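Local coordinates for DNA replication and repair protein RecF (Caldanaerobacter subterraneus subsp. tengcongensis, PDB 5Z69) that probably binds ATP and single-stranded DNA as a P-loop recombination mediator of the RecFOR pathway in DNA repair, at residues A[200-203]-A[204-208]. Sequence-based numbering, arbitrary orientation. Where two conformers were deposited one is given.
Sequences IIKV and RNNYL
Arg204 runs back along the helix beside Ile200, one turn earlier, and its backbone N donates to Ile200 O at 2.8 Å with an N-H...O angle of 166°. The same carbonyl oxygen lies beside the root of the side chain, 3.4 Å from Arg204 CB and 3.3 Å from Arg204 CG. CG stands anti to the carbonyl carbon (chi1 -78°), beside the backbone N, which lays it against Ile200 O and sends the chain, extended as far as NE, back alongside Ile200. On the way CD passes Ile200 CG2 at 4.0 Å; farther out, that methyl sits over one face of the guanidinium, offset toward its rim and 3.7 Å from Arg204 NE. All three guanidinium nitrogens are engaged: NE hydrogen-bonds Tyr155 OH, NH1 forms a salt bridge with Glu274 and a hydrogen bond with Pro271 O, and NH2 forms a salt bridge with Asp145. An alanine here would probably leave the Asp145 and Glu274 carboxylates without their shared cation and uncover the Ile200 methyl. Asn206 N bonds to Lys202 O at 3.1 Å, continuing the i to i+4 pattern of an alpha-helix. Through Arg204, helix 186-222 is joined to Asp145 on helix 137-151, to Tyr155 on helix 153-177, and to Pro271 and Glu274 in the loop before strand 275-280; Ile201, Asn205 and Leu208 pack on Tyr231 of strand 227-232.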
# COMPACT_ATOMS: atom_id res chain seq x y z
N ILE A 200 4.95 18.07 1.08
CA ILE A 200 3.57 17.60 1.13
C ILE A 200 3.46 16.30 1.93
O ILE A 200 2.57 16.14 2.77
CB ILE A 200 3.03 17.44 -0.31
CG1 ILE A 200 2.60 18.81 -0.85
CG2 ILE A 200 1.88 16.44 -0.38
CD1 ILE A 200 2.61 18.88 -2.38
N ILE A 201 4.36 15.36 1.66
CA ILE A 201 4.38 14.11 2.42
C ILE A 201 4.54 14.40 3.90
O ILE A 201 3.82 13.85 4.74
CB ILE A 201 5.50 13.17 1.93
CG1 ILE A 201 5.09 12.53 0.61
CG2 ILE A 201 5.84 12.10 2.98
CD1 ILE A 201 6.24 12.03 -0.23
N LYS A 202 5.46 15.30 4.23
CA LYS A 202 5.72 15.63 5.63
C LYS A 202 4.46 16.15 6.32
O LYS A 202 4.13 15.72 7.43
CB LYS A 202 6.84 16.68 5.74
CG LYS A 202 7.21 16.97 7.19
CD LYS A 202 7.51 18.44 7.43
CE LYS A 202 6.24 19.28 7.45
NZ LYS A 202 6.47 20.72 7.78
N VAL A 203 3.74 17.06 5.67
CA VAL A 203 2.55 17.60 6.29
C VAL A 203 1.41 16.59 6.33
O VAL A 203 0.67 16.52 7.32
CB VAL A 203 2.08 18.87 5.57
CG1 VAL A 203 0.72 19.32 6.12
CG2 VAL A 203 3.13 19.96 5.70
N ARG A 204 1.27 15.81 5.27
CA ARG A 204 0.25 14.76 5.26
C ARG A 204 0.46 13.80 6.42
O ARG A 204 -0.50 13.37 7.06
CB ARG A 204 0.24 13.99 3.95
CG ARG A 204 -0.44 14.71 2.80
CD ARG A 204 -0.45 13.84 1.55
NE ARG A 204 -1.14 14.52 0.47
CZ ARG A 204 -1.30 14.03 -0.75
NH1 ARG A 204 -0.80 12.83 -1.07
NH2 ARG A 204 -1.95 14.74 -1.66
N ASN A 205 1.73 13.48 6.69
CA ASN A 205 2.07 12.60 7.81
C ASN A 205 1.69 13.23 9.14
O ASN A 205 1.10 12.57 10.01
CB ASN A 205 3.56 12.27 7.83
CG ASN A 205 3.90 11.15 8.81
OD1 ASN A 205 3.52 10.00 8.61
ND2 ASN A 205 4.59 11.49 9.88
N ASN A 206 2.04 14.50 9.32
CA ASN A 206 1.65 15.22 10.53
C ASN A 206 0.14 15.13 10.78
O ASN A 206 -0.30 14.93 11.90
CB ASN A 206 2.07 16.69 10.46
CG ASN A 206 3.57 16.88 10.31
OD1 ASN A 206 4.02 17.87 9.72
ND2 ASN A 206 4.35 15.94 10.83
N TYR A 207 -0.64 15.30 9.71
CA TYR A 207 -2.10 15.31 9.85
C TYR A 207 -2.61 13.89 10.14
O TYR A 207 -3.50 13.69 10.97
CB TYR A 207 -2.79 15.88 8.59
CG TYR A 207 -4.29 15.99 8.76
CD1 TYR A 207 -4.88 17.19 9.19
CD2 TYR A 207 -5.13 14.91 8.51
CE1 TYR A 207 -6.25 17.29 9.36
CE2 TYR A 207 -6.49 15.00 8.68
CZ TYR A 207 -7.05 16.20 9.10
OH TYR A 207 -8.41 16.31 9.30
N LEU A 208 -2.07 12.91 9.43
CA LEU A 208 -2.49 11.53 9.60
C LEU A 208 -2.16 11.03 11.03
O LEU A 208 -2.96 10.28 11.62
CB LEU A 208 -1.87 10.65 8.53
CG LEU A 208 -2.48 10.85 7.14
CD1 LEU A 208 -1.67 10.11 6.15
CD2 LEU A 208 -3.94 10.40 7.04